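Local coordinates for protein anastral spindle 2, SAS 4 (Drosophila melanogaster, PDB 4BY2) that pairs the SAS-4 TCP domain, which binds a proline-rich motif of Ana2 in centriole assembly, with that motif in one engineered chain, and is probably a tubulin-binding adaptor, at residues P81-L85 with M97-N101; D148-E152 with I162-S166. Residues are numbered along the deposited sequence.

Contact 1 (P81-L85 with M97-N101); sequences PNGNL and MLYFN
This is the open end of an antiparallel β-hairpin in the SAS-4 TCP domain, where the turn leading into strand 85-88 meets the end of strand 94-98. In 81-85, an Asx turn comes first: Asn82 OD1 accepts from Asn84 N at 3.1 Å, and Gly83 between them has a positive phi of 124°. From Asn82 to Leu85 the chain runs 140° from the direction of Met97 to Phe100, with CA pairs Leu85-Leu98 at 4.9 Å, Asn84-Tyr99 at 4.5 Å and Gly83-Phe100 at 4.9 Å. Start at Met97: its SD lies 3.9 Å from Asn84 CB. Leu98 forms the antiparallel hydrogen-bonded pair with Leu85, its N donating to Leu85 O at 2.8 Å and its O accepting from Leu85 N at 2.9 Å; their CB atoms are 4.1 Å apart on one face of the sheet. Tyr99 turns its CB away, yet its CD1 lies 3.6 Å from Asn84 ND2, which hydrogen-bonds to Met12 O in the fused Ana2 part. Phe100 (chi1 p), beyond the strand end, points its CB toward the turn, where a CB on Gly83 would sit tightly against it. The m rotamer of Asn84 brings OD1 within 3.2 Å of Phe100 N, which donates to it, and the same OD1 lies 3.2 Å from Phe100 CD2, at the ring edge.

Contact 2 (D148-E152 with I162-S166); sequences DGTVE and IVDPS
The backbones of 148-152 and 162-166 run antiparallel, 162° apart over Gly149-Glu152 and Ile162-Pro165, at the open end of the 151-154/160-163 hairpin of the SAS-4 TCP domain, where the turn entering one strand meets the exit of the other. Val151 and Val163 make a hydrogen-bonded pair (CA-CA 5.2 Å), with Val151 N to Val163 O at 2.8 Å and Val163 N to Val151 O at 3.0 Å; Glu152 and Ile162 follow as a non-hydrogen-bonded pair (CA-CA 4.8 Å). Ahead of the strand, Gly149 takes a positive phi of 131° inside an Asx turn: Asp148 OD1 accepts from Thr150 N at 2.9 Å and from Thr150 OG1 at 2.7 Å. Val151 (t) and Val163 (p) share a face, Val151 CB lying 3.8 Å from Val163 CG1. On the other face Glu152 CG lies 4.0 Å from Ile162 CG1, while Glu152 OE2 hydrogen-bonds to His154. Between these segments, two backbone hydrogen bonds and aliphatic contacts on both faces hold the hairpin's open end.

In the fold
From the N terminus, the chain first supplies the Ana2 part, of which Met12 and Pro14 lie against contact 1; residues 25-64 are not modelled. In the SAS-4 part, contact 1 closes the loop that goes out along strand 85-88 and returns along strand 94-98. The chain then adds five more strands, 104-108 through 142-145, before contact 2 closes another such loop, over strands 151-154 and 160-163. The two loops therefore follow in series, neither nesting nor crossing. Contacts 1 and 2 lie on opposite sides of the chain's centre, their centres about 35 Å apart and their nearest atoms about 24 Å apart, connected through one long antiparallel sheet built up strand by strand.

Contact 1 (P81-L85 with M97-N101)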
# COMPACT_ATOMS: atom_id res chain seq x y z
N PRO A 81 -10.71 -10.79 -25.15
CA PRO A 81 -10.78 -12.26 -25.37
C PRO A 81 -10.33 -13.13 -24.19
O PRO A 81 -10.88 -14.21 -23.99
CB PRO A 81 -9.90 -12.48 -26.60
CG PRO A 81 -9.77 -11.14 -27.24
CD PRO A 81 -9.80 -10.16 -26.12
N ASN A 82 -9.34 -12.64 -23.41
CA ASN A 82 -8.78 -13.32 -22.23
C ASN A 82 -9.77 -13.48 -21.07
O ASN A 82 -9.60 -14.38 -20.24
CB ASN A 82 -7.49 -12.62 -21.76
CG ASN A 82 -7.56 -11.11 -21.75
OD1 ASN A 82 -8.53 -10.51 -21.28
ND2 ASN A 82 -6.53 -10.47 -22.28
N GLY A 83 -10.78 -12.62 -21.02
CA GLY A 83 -11.82 -12.63 -19.99
C GLY A 83 -11.97 -11.32 -19.24
O GLY A 83 -12.88 -11.20 -18.40
N ASN A 84 -11.10 -10.34 -19.53
CA ASN A 84 -11.10 -9.02 -18.89
C ASN A 84 -12.26 -8.14 -19.35
O ASN A 84 -12.68 -8.21 -20.51
CB ASN A 84 -9.78 -8.28 -19.12
CG ASN A 84 -8.55 -8.93 -18.52
OD1 ASN A 84 -8.62 -9.93 -17.81
ND2 ASN A 84 -7.39 -8.36 -18.81
N LEU A 85 -12.76 -7.30 -18.42
CA LEU A 85 -13.84 -6.35 -18.67
C LEU A 85 -13.40 -4.96 -18.19
O LEU A 85 -13.31 -4.71 -16.99
CB LEU A 85 -15.16 -6.81 -18.00
CG LEU A 85 -16.36 -5.84 -18.03
CD1 LEU A 85 -16.78 -5.48 -19.46
CD2 LEU A 85 -17.54 -6.42 -17.27
N MET A 97 -10.77 -2.15 -14.46
CA MET A 97 -10.44 -3.37 -15.18
C MET A 97 -10.78 -4.57 -14.31
O MET A 97 -10.16 -4.77 -13.27
CB MET A 97 -8.96 -3.37 -15.60
CG MET A 97 -8.54 -4.60 -16.42
SD MET A 97 -8.98 -4.54 -18.17
CE MET A 97 -7.64 -3.56 -18.81
N LEU A 98 -11.79 -5.35 -14.73
CA LEU A 98 -12.23 -6.56 -14.04
C LEU A 98 -11.54 -7.76 -14.71
O LEU A 98 -11.99 -8.24 -15.75
CB LEU A 98 -13.77 -6.71 -14.10
CG LEU A 98 -14.58 -5.72 -13.26
CD1 LEU A 98 -15.17 -4.61 -14.13
CD2 LEU A 98 -15.70 -6.43 -12.52
N TYR A 99 -10.39 -8.18 -14.14
CA TYR A 99 -9.58 -9.28 -14.66
C TYR A 99 -10.26 -10.65 -14.54
O TYR A 99 -11.19 -10.81 -13.74
CB TYR A 99 -8.20 -9.32 -13.98
CG TYR A 99 -7.32 -8.11 -14.24
CD1 TYR A 99 -6.48 -8.07 -15.34
CD2 TYR A 99 -7.29 -7.05 -13.34
CE1 TYR A 99 -5.65 -6.97 -15.57
CE2 TYR A 99 -6.46 -5.94 -13.56
CZ TYR A 99 -5.64 -5.91 -14.68
OH TYR A 99 -4.83 -4.82 -14.90
N PHE A 100 -9.79 -11.63 -15.33
CA PHE A 100 -10.27 -13.01 -15.36
C PHE A 100 -10.13 -13.73 -14.01
O PHE A 100 -11.00 -14.53 -13.65
CB PHE A 100 -9.58 -13.82 -16.48
CG PHE A 100 -8.06 -13.75 -16.50
CD1 PHE A 100 -7.30 -14.68 -15.81
CD2 PHE A 100 -7.40 -12.79 -17.26
CE1 PHE A 100 -5.91 -14.63 -15.83
CE2 PHE A 100 -6.01 -12.73 -17.28
CZ PHE A 100 -5.27 -13.66 -16.57
N ASN A 101 -9.06 -13.41 -13.25
CA ASN A 101 -8.76 -13.98 -11.93
C ASN A 101 -9.47 -13.26 -10.76
O ASN A 101 -9.06 -13.42 -9.61
CB ASN A 101 -7.23 -14.06 -11.72
CG ASN A 101 -6.51 -12.73 -11.66
OD1 ASN A 101 -7.00 -11.69 -12.10
ND2 ASN A 101 -5.30 -12.75 -11.13

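Contact 2 (D148-E152 with I162-S166)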
# COMPACT_ATOMS: atom_id res chain seq x y z
N ASP A 148 10.92 8.80 -1.47
CA ASP A 148 12.24 8.92 -0.84
C ASP A 148 12.87 7.58 -0.46
O ASP A 148 14.09 7.42 -0.58
CB ASP A 148 12.20 9.87 0.38
CG ASP A 148 11.06 9.65 1.38
OD1 ASP A 148 10.59 8.50 1.50
OD2 ASP A 148 10.67 10.63 2.05
N GLY A 149 12.04 6.64 -0.01
CA GLY A 149 12.47 5.31 0.40
C GLY A 149 11.93 4.87 1.74
O GLY A 149 12.14 3.71 2.14
N THR A 150 11.22 5.78 2.45
CA THR A 150 10.62 5.52 3.77
C THR A 150 9.54 4.45 3.70
O THR A 150 8.67 4.49 2.82
CB THR A 150 10.08 6.81 4.42
OG1 THR A 150 9.14 7.43 3.54
CG2 THR A 150 11.18 7.79 4.81
N VAL A 151 9.62 3.47 4.62
CA VAL A 151 8.68 2.36 4.74
C VAL A 151 8.05 2.44 6.13
O VAL A 151 8.77 2.48 7.14
CB VAL A 151 9.35 0.98 4.46
CG1 VAL A 151 8.32 -0.14 4.49
CG2 VAL A 151 10.11 0.98 3.13
N GLU A 152 6.71 2.49 6.19
CA GLU A 152 5.95 2.60 7.43
C GLU A 152 4.92 1.47 7.56
O GLU A 152 3.87 1.52 6.92
CB GLU A 152 5.29 3.99 7.52
CG GLU A 152 5.09 4.49 8.94
CD GLU A 152 4.43 5.85 9.05
OE1 GLU A 152 5.08 6.86 8.69
OE2 GLU A 152 3.27 5.91 9.51
N ILE A 162 8.96 2.17 11.54
CA ILE A 162 9.45 3.18 10.59
C ILE A 162 10.89 2.84 10.20
O ILE A 162 11.72 2.61 11.08
CB ILE A 162 9.31 4.64 11.15
CG1 ILE A 162 7.91 4.90 11.77
CG2 ILE A 162 9.61 5.69 10.07
CD1 ILE A 162 7.87 4.92 13.29
N VAL A 163 11.17 2.78 8.88
CA VAL A 163 12.49 2.42 8.33
C VAL A 163 12.83 3.24 7.07
O VAL A 163 12.01 3.35 6.15
CB VAL A 163 12.64 0.88 8.12
CG1 VAL A 163 11.37 0.25 7.55
CG2 VAL A 163 13.87 0.51 7.29
N ASP A 164 14.06 3.80 7.05
CA ASP A 164 14.59 4.61 5.95
C ASP A 164 16.09 4.33 5.76
O ASP A 164 16.89 4.63 6.65
CB ASP A 164 14.34 6.12 6.21
CG ASP A 164 14.74 7.08 5.09
OD1 ASP A 164 14.85 6.63 3.92
OD2 ASP A 164 14.87 8.29 5.37
N PRO A 165 16.51 3.74 4.60
CA PRO A 165 17.94 3.49 4.39
C PRO A 165 18.69 4.72 3.86
O PRO A 165 19.58 4.60 3.01
CB PRO A 165 17.96 2.29 3.43
CG PRO A 165 16.53 2.15 2.91
CD PRO A 165 15.72 3.31 3.43
N SER A 166 18.36 5.91 4.41
CA SER A 166 18.97 7.20 4.04
C SER A 166 20.17 7.51 4.94
O SER A 166 21.32 7.32 4.52
CB SER A 166 17.94 8.32 4.07
OG SER A 166 18.54 9.57 3.77